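Local coordinates for Ras GTPase-activating-like protein IQGAP2 (Homo sapiens, PDB 5CJP) that carries a GTPase-activator-like domain that probably binds Rho-family GTPases in their GTP-bound form instead of speeding GTP hydrolysis, at residues E73-I76 against K77-D81; N211-H214 against E215-D219; I251-A255 against G256-N260. All coordinates share one frame; numbering follows the deposited sequence.

In the fold
Interactions 1 and 2 are the C-terminal ends of two neighbouring helices, 58-79 and 200-216, that touch, their centres about 11 Å apart. K216 of interaction 2 joins them: its NZ is probably hydrogen-bonded to V80 O at 2.6 Å and to I76 O at 3.0 Å. Interaction 3, in the loop 251-260, stands on the opposite side of the chain's centre, its centre about 42 Å from that of interaction 1 and about 44 Å from that of interaction 2. A bound GTP lies about 12 Å from the V80 side chain and about 13 Å from that of F217; the residues seen to line a GTP pocket, N57, R59, E60 and Y326, lie outside all three.

Interaction 1. Residues E73-I76 against K77-D81; sequences EEEI and KSKVD
E75 and K79 meet one helical turn apart at the C-terminal end of helix 58-79, in the GTPase-activator (Ras-GAP-like) region of this mostly helical protein. Three kinds of interaction hold this last turn. The first is backbone bonding. K77 N bonds to E73 O at 3.0 Å, then K79 N to E75 O at 2.9 Å and V80 N to I76 O at 3.0 Å, all with i to i+4 spacing. I76 O also takes a weak bond from S78 N across 2.8 Å, and K77 is the centre of the resulting inverse gamma turn, where the helical path breaks up. The second kind is apolar. V80 CG2 rests 3.5 Å from I76 CA, while V80 CB faces I76 CG2 at 4.3 Å. Both residues are buried: I76 also packs on S212 and I213 of helix 200-216, and V80 on F217 and I86. The third kind is electrostatic. The E75 chain leaves with CG opposite the backbone N (chi1 178°) and bends at chi2 (77°), which brings the carboxylate up against the middle of the extended K79 chain, which it crosses obliquely. OE2 touches K79 CD at 3.6 Å, but E75 OE1 and K79 NZ stay 4.5 Å apart, beyond a salt bridge. Replacing E75 with an alanine would probably leave the K79 ammonium without its nearby negative charge and take away the carboxylate that its CD rests on. K79 also packs on a polar side chain of another protein's chain. The chemistry implies a helix end fixed mainly by its main chain, by buried I76 and V80 and by K216 NZ, which grips both their carbonyls, with the E75-K79 pair probably adding only a loose attraction.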
ATOM      1  N   GLU E  73      30.736  10.442 -18.344  1.00 49.20           N
ATOM      2  CA  GLU E  73      32.021  10.528 -19.045  1.00 52.64           C
ATOM      3  C   GLU E  73      32.075   9.437 -20.102  1.00 56.05           C
ATOM      4  O   GLU E  73      32.662   9.613 -21.166  1.00 52.91           O
ATOM      5  CB  GLU E  73      33.189  10.380 -18.070  1.00 50.47           C
ATOM      6  CG  GLU E  73      33.222  11.458 -17.007  1.00 51.81           C
ATOM      7  CD  GLU E  73      34.245  11.183 -15.937  1.00 53.45           C
ATOM      8  OE1 GLU E  73      34.375  10.012 -15.516  1.00 53.03           O
ATOM      9  OE2 GLU E  73      34.910  12.144 -15.504  1.00 57.27           O
ATOM     10  N   GLU E  74      31.448   8.307 -19.804  1.00 63.80           N
ATOM     11  CA  GLU E  74      31.403   7.192 -20.737  1.00 70.34           C
ATOM     12  C   GLU E  74      30.727   7.713 -22.001  1.00 63.76           C
ATOM     13  O   GLU E  74      31.219   7.534 -23.113  1.00 59.79           O
ATOM     14  CB  GLU E  74      30.578   6.050 -20.145  1.00 88.65           C
ATOM     15  CG  GLU E  74      30.708   4.737 -20.876  1.00113.97           C
ATOM     16  CD  GLU E  74      31.984   4.006 -20.524  1.00127.01           C
ATOM     17  OE1 GLU E  74      32.685   3.555 -21.455  1.00132.30           O
ATOM     18  OE2 GLU E  74      32.282   3.873 -19.317  1.00133.22           O
ATOM     19  N   GLU E  75      29.594   8.372 -21.807  1.00 57.47           N
ATOM     20  CA  GLU E  75      28.800   8.936 -22.892  1.00 54.13           C
ATOM     21  C   GLU E  75      29.582   9.942 -23.732  1.00 52.81           C
ATOM     22  O   GLU E  75      29.602   9.868 -24.966  1.00 48.44           O
ATOM     23  CB  GLU E  75      27.572   9.623 -22.301  1.00 52.58           C
ATOM     24  CG  GLU E  75      26.653  10.316 -23.295  1.00 54.48           C
ATOM     25  CD  GLU E  75      25.776   9.345 -24.059  1.00 54.95           C
ATOM     26  OE1 GLU E  75      25.687   8.184 -23.621  1.00 56.74           O
ATOM     27  OE2 GLU E  75      25.166   9.742 -25.082  1.00 55.65           O
ATOM     28  N   ILE E  76      30.206  10.897 -23.049  1.00 53.57           N
ATOM     29  CA  ILE E  76      30.982  11.934 -23.710  1.00 55.74           C
ATOM     30  C   ILE E  76      32.115  11.371 -24.558  1.00 62.83           C
ATOM     31  O   ILE E  76      32.119  11.546 -25.784  1.00 61.97           O
ATOM     32  CB  ILE E  76      31.525  12.927 -22.688  1.00 50.65           C
ATOM     33  CG1 ILE E  76      30.358  13.698 -22.081  1.00 46.60           C
ATOM     34  CG2 ILE E  76      32.489  13.881 -23.336  1.00 45.45           C
ATOM     35  CD1 ILE E  76      30.659  14.263 -20.728  1.00 72.65           C
ATOM     36  N   LYS E  77      33.076  10.696 -23.933  1.00 71.21           N
ATOM     37  CA  LYS E  77      34.164  10.124 -24.713  1.00 80.92           C
ATOM     38  C   LYS E  77      33.735   8.795 -25.310  1.00 75.10           C
ATOM     39  O   LYS E  77      34.237   7.753 -24.915  1.00 73.99           O
ATOM     40  CB  LYS E  77      35.411   9.899 -23.857  1.00 99.39           C
ATOM     41  CG  LYS E  77      36.614   9.485 -24.700  1.00125.63           C
ATOM     42  CD  LYS E  77      37.799   9.042 -23.863  1.00140.45           C
ATOM     43  CE  LYS E  77      38.932   8.559 -24.760  1.00146.93           C
ATOM     44  NZ  LYS E  77      40.063   7.979 -23.983  1.00149.30           N
ATOM     45  N   SER E  78      32.809   8.842 -26.262  1.00 70.07           N
ATOM     46  CA  SER E  78      32.295   7.634 -26.898  1.00 65.64           C
ATOM     47  C   SER E  78      31.168   7.939 -27.880  1.00 63.13           C
ATOM     48  O   SER E  78      30.982   7.233 -28.862  1.00 62.23           O
ATOM     49  CB  SER E  78      31.781   6.665 -25.838  1.00 65.12           C
ATOM     50  OG  SER E  78      31.081   5.589 -26.435  1.00 67.36           O
ATOM     51  N   LYS E  79      30.406   8.987 -27.602  1.00 62.20           N
ATOM     52  CA  LYS E  79      29.312   9.361 -28.480  1.00 62.53           C
ATOM     53  C   LYS E  79      29.319  10.855 -28.766  1.00 61.32           C
ATOM     54  O   LYS E  79      28.538  11.334 -29.582  1.00 61.48           O
ATOM     55  CB  LYS E  79      27.966   8.975 -27.862  1.00 65.20           C
ATOM     56  CG  LYS E  79      27.692   7.482 -27.783  1.00 66.15           C
ATOM     57  CD  LYS E  79      26.242   7.282 -27.411  1.00 68.19           C
ATOM     58  CE  LYS E  79      25.804   5.840 -27.505  1.00 69.57           C
ATOM     59  NZ  LYS E  79      24.346   5.752 -27.197  1.00 70.02           N
ATOM     60  N   VAL E  80      30.187  11.602 -28.092  1.00 59.49           N
ATOM     61  CA  VAL E  80      30.231  13.033 -28.332  1.00 60.40           C
ATOM     62  C   VAL E  80      31.430  13.376 -29.207  1.00 65.64           C
ATOM     63  O   VAL E  80      32.576  13.153 -28.827  1.00 64.24           O
ATOM     64  CB  VAL E  80      30.270  13.830 -27.008  1.00 55.72           C
ATOM     65  CG1 VAL E  80      30.325  15.323 -27.295  1.00 48.91           C
ATOM     66  CG2 VAL E  80      29.025  13.527 -26.196  1.00 48.28           C
ATOM     67  N   ASP E  81      31.141  13.918 -30.386  1.00 73.04           N
ATOM     68  CA  ASP E  81      32.167  14.271 -31.353  1.00 82.08           C
ATOM     69  C   ASP E  81      32.396  15.758 -31.575  1.00 90.34           C
ATOM     70  O   ASP E  81      33.517  16.170 -31.864  1.00 93.13           O
ATOM     71  CB  ASP E  81      31.831  13.619 -32.685  1.00 77.42           C
ATOM     72  CG  ASP E  81      31.849  12.113 -32.608  1.00 72.23           C
ATOM     73  OD1 ASP E  81      31.016  11.471 -33.287  1.00 69.05           O
ATOM     74  OD2 ASP E  81      32.708  11.573 -31.875  1.00 71.07           O
TER

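Interaction 2. Residues N211-H214 against E215-D219; sequences NSIH and EKFPD
The F217 ring meets I213 and the H214 ring meets P218, each by an edge, at the C-terminus of helix 200-216 in the GTPase-activator region, closed by a proline just past the first non-helical residue. I213 O lies in the plane of the F217 ring, 3.3 Å from CD1, and I213 CG2 comes to 4.1 Å from the same CD1 as the two side chains cross. F217 CG points away from the carbonyl carbon and beside the backbone N (chi1 -55°), which holds the ring close to the last turn; V83 packs against it. P218 CA and F217 O lie at the H214 edge, near its plane, with H214 CD2 4.0 Å from P218 CA. F217 is the first residue to leave helical torsions, and P218 has no N-H to give H214 O, so the i to i+4 ladder stops there. Before that break, E215 N bonds to N211 O at 3.2 Å and K216 N to S212 O at 3.1 Å. The extended K216 chain carries NZ to the end of helix 58-79, and I213 packs on L225 and I228. The final rung is F217 N to I213 O, 2.7 Å long, nearly collinear with the carbonyl bond.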
ATOM      1  N   ASN E 211      33.504  19.925 -16.796  1.00 61.24           N
ATOM      2  CA  ASN E 211      34.913  19.558 -16.803  1.00 64.22           C
ATOM      3  C   ASN E 211      35.223  18.421 -17.747  1.00 65.25           C
ATOM      4  O   ASN E 211      36.374  18.208 -18.107  1.00 67.38           O
ATOM      5  CB  ASN E 211      35.379  19.179 -15.397  1.00 66.33           C
ATOM      6  CG  ASN E 211      35.161  20.298 -14.390  1.00 64.53           C
ATOM      7  OD1 ASN E 211      34.998  21.464 -14.765  1.00 64.18           O
ATOM      8  ND2 ASN E 211      35.166  19.949 -13.105  1.00 63.61           N
ATOM      9  N   SER E 212      34.195  17.691 -18.150  1.00 65.22           N
ATOM     10  CA  SER E 212      34.383  16.559 -19.037  1.00 63.02           C
ATOM     11  C   SER E 212      34.400  17.028 -20.485  1.00 64.68           C
ATOM     12  O   SER E 212      35.288  16.631 -21.267  1.00 66.81           O
ATOM     13  CB  SER E 212      33.269  15.555 -18.817  1.00 59.47           C
ATOM     14  OG  SER E 212      33.533  14.366 -19.522  1.00 52.95           O
ATOM     15  N   ILE E 213      33.423  17.863 -20.850  1.00 63.68           N
ATOM     16  CA  ILE E 213      33.377  18.394 -22.220  1.00 61.42           C
ATOM     17  C   ILE E 213      34.640  19.200 -22.470  1.00 65.14           C
ATOM     18  O   ILE E 213      35.227  19.115 -23.544  1.00 64.93           O
ATOM     19  CB  ILE E 213      32.128  19.287 -22.478  1.00 55.87           C
ATOM     20  CG1 ILE E 213      30.917  18.401 -22.717  1.00 50.07           C
ATOM     21  CG2 ILE E 213      32.295  20.138 -23.662  1.00 52.26           C
ATOM     22  CD1 ILE E 213      30.759  17.478 -21.665  1.00 72.65           C
ATOM     23  N   HIS E 214      35.068  19.963 -21.470  1.00 68.12           N
ATOM     24  CA  HIS E 214      36.271  20.775 -21.593  1.00 71.78           C
ATOM     25  C   HIS E 214      37.492  19.899 -21.759  1.00 73.53           C
ATOM     26  O   HIS E 214      38.419  20.250 -22.477  1.00 73.86           O
ATOM     27  CB  HIS E 214      36.466  21.652 -20.354  1.00 74.71           C
ATOM     28  CG  HIS E 214      37.743  22.441 -20.361  1.00 79.62           C
ATOM     29  ND1 HIS E 214      38.318  22.942 -19.212  1.00 81.41           N
ATOM     30  CD2 HIS E 214      38.555  22.816 -21.378  1.00 81.91           C
ATOM     31  CE1 HIS E 214      39.427  23.588 -19.520  1.00 82.47           C
ATOM     32  NE2 HIS E 214      39.596  23.527 -20.828  1.00 83.28           N
ATOM     33  N   GLU E 215      37.512  18.764 -21.080  1.00 77.09           N
ATOM     34  CA  GLU E 215      38.654  17.871 -21.184  1.00 80.00           C
ATOM     35  C   GLU E 215      38.795  17.330 -22.608  1.00 74.64           C
ATOM     36  O   GLU E 215      39.909  17.182 -23.102  1.00 73.11           O
ATOM     37  CB  GLU E 215      38.513  16.704 -20.205  1.00 91.72           C
ATOM     38  CG  GLU E 215      39.738  15.796 -20.146  1.00106.42           C
ATOM     39  CD  GLU E 215      39.399  14.363 -19.756  1.00114.29           C
ATOM     40  OE1 GLU E 215      40.339  13.548 -19.608  1.00117.57           O
ATOM     41  OE2 GLU E 215      38.197  14.051 -19.608  1.00117.65           O
ATOM     42  N   LYS E 216      37.665  17.050 -23.258  1.00 67.97           N
ATOM     43  CA  LYS E 216      37.665  16.502 -24.613  1.00 62.97           C
ATOM     44  C   LYS E 216      37.703  17.563 -25.712  1.00 63.26           C
ATOM     45  O   LYS E 216      38.236  17.323 -26.790  1.00 60.56           O
ATOM     46  CB  LYS E 216      36.443  15.600 -24.822  1.00 57.98           C
ATOM     47  CG  LYS E 216      36.407  14.916 -26.190  1.00 51.33           C
ATOM     48  CD  LYS E 216      35.299  13.874 -26.281  1.00 50.23           C
ATOM     49  CE  LYS E 216      35.369  13.107 -27.584  1.00 51.06           C
ATOM     50  NZ  LYS E 216      34.467  11.910 -27.626  1.00 52.11           N
ATOM     51  N   PHE E 217      37.126  18.725 -25.444  1.00 66.09           N
ATOM     52  CA  PHE E 217      37.121  19.809 -26.415  1.00 69.33           C
ATOM     53  C   PHE E 217      37.753  21.067 -25.816  1.00 73.36           C
ATOM     54  O   PHE E 217      37.061  22.028 -25.484  1.00 74.94           O
ATOM     55  CB  PHE E 217      35.692  20.112 -26.856  1.00 65.77           C
ATOM     56  CG  PHE E 217      34.953  18.922 -27.397  1.00 61.35           C
ATOM     57  CD1 PHE E 217      34.310  18.029 -26.540  1.00 59.51           C
ATOM     58  CD2 PHE E 217      34.877  18.703 -28.770  1.00 59.13           C
ATOM     59  CE1 PHE E 217      33.604  16.945 -27.040  1.00 56.50           C
ATOM     60  CE2 PHE E 217      34.173  17.619 -29.283  1.00 57.73           C
ATOM     61  CZ  PHE E 217      33.533  16.738 -28.414  1.00 57.59           C
ATOM     62  N   PRO E 218      39.088  21.082 -25.682  1.00 78.84           N
ATOM     63  CA  PRO E 218      39.808  22.230 -25.113  1.00 82.32           C
ATOM     64  C   PRO E 218      39.520  23.541 -25.830  1.00 83.78           C
ATOM     65  O   PRO E 218      39.668  24.616 -25.254  1.00 82.27           O
ATOM     66  CB  PRO E 218      41.272  21.815 -25.236  1.00 82.79           C
ATOM     67  CG  PRO E 218      41.204  20.317 -25.145  1.00 81.39           C
ATOM     68  CD  PRO E 218      40.028  20.006 -26.038  1.00 78.41           C
ATOM     69  N   ASP E 219      39.102  23.451 -27.084  1.00 87.79           N
ATOM     70  CA  ASP E 219      38.789  24.637 -27.876  1.00 90.37           C
ATOM     71  C   ASP E 219      37.406  25.194 -27.633  1.00 85.79           C
ATOM     72  O   ASP E 219      36.970  26.097 -28.333  1.00 84.32           O
ATOM     73  CB  ASP E 219      38.914  24.345 -29.363  1.00102.05           C
ATOM     74  CG  ASP E 219      40.313  24.054 -29.758  1.00110.58           C
ATOM     75  OD1 ASP E 219      41.221  24.376 -28.965  1.00116.07           O
ATOM     76  OD2 ASP E 219      40.504  23.513 -30.864  1.00116.65           O
TER

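Interaction 3. Residues I251-A255 against G256-N260; sequences IDMTA and GGQIN
M253 reaches across the turn of an irregular loop to touch G257 and Q258 with its terminal methyl. Its CG lies beside the backbone N (chi1 -69°), and the chain bends at chi2 (-64°) and chi3 (-90°), curling inward and delivering CE to the other arm. There CE sits 3.6 Å from Q258 CA, 3.6 Å from G257 O and 4.0 Å from Q258 CG, so one methyl bridges main chain and side chain at once. The methyl thus makes the apolar contact on an exposed surface; M253 also packs on D246. Q258 sends CG away from its own backbone N and then bends at chi2. Its methylenes stay near the methionine methyl while its amide turns to other partners: OE1 accepts a hydrogen bond from R264 NH1, and the side chain packs on a basic residue of another protein's chain. Here Q258 is shared between the loop and helix 261-278. I259 is the buried member, its side chain set against P245 and D246, which fastens this arm to the segment that follows helix 222-243. The bend itself falls at A255 and G256, and no main-chain hydrogen bond joins the two arms. G256 adopts backbone torsions in which a beta carbon would probably crowd A255 O. Past the bend the chain runs to N260, whose own side chain makes no capping bond. The whole is an irregular interhelical connection in the GTPase-activator domain, ending at N260, the N-cap of helix 261-278, whose backbone N bonds to Q263 OE1.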
ATOM      1  N   ILE E 251       2.735  23.024  -7.436  1.00 62.83           N
ATOM      2  CA  ILE E 251       1.545  23.555  -6.782  1.00 66.09           C
ATOM      3  C   ILE E 251       0.525  22.452  -6.572  1.00 73.78           C
ATOM      4  O   ILE E 251       0.106  21.770  -7.508  1.00 71.93           O
ATOM      5  CB  ILE E 251       0.869  24.697  -7.593  1.00 61.58           C
ATOM      6  CG1 ILE E 251       0.417  24.173  -8.960  1.00 57.85           C
ATOM      7  CG2 ILE E 251       1.817  25.893  -7.711  1.00 55.97           C
ATOM      8  CD1 ILE E 251      -0.468  25.124  -9.724  1.00 72.65           C
ATOM      9  N   ASP E 252       0.152  22.276  -5.315  1.00 85.37           N
ATOM     10  CA  ASP E 252      -0.816  21.270  -4.921  1.00 96.92           C
ATOM     11  C   ASP E 252      -2.083  21.458  -5.756  1.00100.49           C
ATOM     12  O   ASP E 252      -2.624  22.558  -5.836  1.00 99.57           O
ATOM     13  CB  ASP E 252      -1.064  21.430  -3.415  1.00105.46           C
ATOM     14  CG  ASP E 252      -2.362  20.826  -2.960  1.00110.49           C
ATOM     15  OD1 ASP E 252      -3.422  21.288  -3.426  1.00114.73           O
ATOM     16  OD2 ASP E 252      -2.318  19.903  -2.119  1.00113.56           O
ATOM     17  N   MET E 253      -2.536  20.387  -6.397  1.00105.72           N
ATOM     18  CA  MET E 253      -3.730  20.450  -7.231  1.00112.01           C
ATOM     19  C   MET E 253      -4.947  19.860  -6.529  1.00119.29           C
ATOM     20  O   MET E 253      -5.212  18.662  -6.628  1.00119.79           O
ATOM     21  CB  MET E 253      -3.492  19.721  -8.556  1.00108.46           C
ATOM     22  CG  MET E 253      -2.506  20.423  -9.486  1.00101.11           C
ATOM     23  SD  MET E 253      -3.098  22.056 -10.038  1.00 99.18           S
ATOM     24  CE  MET E 253      -3.981  21.600 -11.539  1.00 98.58           C
ATOM     25  N   THR E 254      -5.678  20.715  -5.819  1.00128.40           N
ATOM     26  CA  THR E 254      -6.876  20.300  -5.099  1.00136.07           C
ATOM     27  C   THR E 254      -7.981  19.995  -6.097  1.00149.64           C
ATOM     28  O   THR E 254      -8.278  20.807  -6.977  1.00157.65           O
ATOM     29  CB  THR E 254      -7.373  21.403  -4.136  1.00128.83           C
ATOM     30  OG1 THR E 254      -7.459  22.651  -4.835  1.00116.47           O
ATOM     31  CG2 THR E 254      -6.435  21.538  -2.950  1.00117.51           C
ATOM     32  N   ALA E 255      -8.580  18.816  -5.955  1.00158.27           N
ATOM     33  CA  ALA E 255      -9.656  18.367  -6.832  1.00164.70           C
ATOM     34  C   ALA E 255     -10.552  19.521  -7.266  1.00167.93           C
ATOM     35  O   ALA E 255     -11.372  20.011  -6.490  1.00174.15           O
ATOM     36  CB  ALA E 255     -10.488  17.297  -6.132  1.00162.65           C
ATOM     37  N   GLY E 256     -10.384  19.950  -8.512  1.00166.65           N
ATOM     38  CA  GLY E 256     -11.184  21.042  -9.031  1.00159.80           C
ATOM     39  C   GLY E 256     -10.972  21.211 -10.520  1.00154.04           C
ATOM     40  O   GLY E 256     -11.709  20.647 -11.332  1.00153.64           O
ATOM     41  N   GLY E 257      -9.958  21.991 -10.883  1.00147.79           N
ATOM     42  CA  GLY E 257      -9.668  22.221 -12.286  1.00139.75           C
ATOM     43  C   GLY E 257      -8.185  22.386 -12.547  1.00133.25           C
ATOM     44  O   GLY E 257      -7.427  22.773 -11.656  1.00133.64           O
ATOM     45  N   GLN E 258      -7.772  22.096 -13.775  1.00124.80           N
ATOM     46  CA  GLN E 258      -6.374  22.213 -14.151  1.00114.87           C
ATOM     47  C   GLN E 258      -6.104  23.600 -14.728  1.00 99.10           C
ATOM     48  O   GLN E 258      -7.014  24.411 -14.876  1.00 93.02           O
ATOM     49  CB  GLN E 258      -6.028  21.119 -15.168  1.00128.62           C
ATOM     50  CG  GLN E 258      -4.542  20.962 -15.472  1.00149.71           C
ATOM     51  CD  GLN E 258      -4.118  21.652 -16.762  1.00161.15           C
ATOM     52  OE1 GLN E 258      -2.939  21.653 -17.122  1.00166.65           O
ATOM     53  NE2 GLN E 258      -5.081  22.238 -17.466  1.00166.90           N
ATOM     54  N   ILE E 259      -4.849  23.875 -15.041  1.00 83.76           N
ATOM     55  CA  ILE E 259      -4.443  25.161 -15.598  1.00 71.57           C
ATOM     56  C   ILE E 259      -5.221  25.579 -16.853  1.00 71.37           C
ATOM     57  O   ILE E 259      -5.473  24.762 -17.736  1.00 69.39           O
ATOM     58  CB  ILE E 259      -2.939  25.102 -15.902  1.00 61.76           C
ATOM     59  CG1 ILE E 259      -2.197  25.065 -14.565  1.00 50.94           C
ATOM     60  CG2 ILE E 259      -2.515  26.204 -16.885  1.00 52.54           C
ATOM     61  CD1 ILE E 259      -0.777  24.822 -14.727  1.00 72.65           C
ATOM     62  N   ASN E 260      -5.592  26.857 -16.926  1.00 73.28           N
ATOM     63  CA  ASN E 260      -6.321  27.405 -18.073  1.00 76.43           C
ATOM     64  C   ASN E 260      -5.339  27.604 -19.207  1.00 74.37           C
ATOM     65  O   ASN E 260      -4.131  27.639 -18.994  1.00 73.11           O
ATOM     66  CB  ASN E 260      -6.920  28.781 -17.759  1.00 85.51           C
ATOM     67  CG  ASN E 260      -7.804  28.771 -16.539  1.00 93.73           C
ATOM     68  OD1 ASN E 260      -8.826  28.092 -16.505  1.00 99.96           O
ATOM     69  ND2 ASN E 260      -7.418  29.535 -15.526  1.00 98.98           N
TER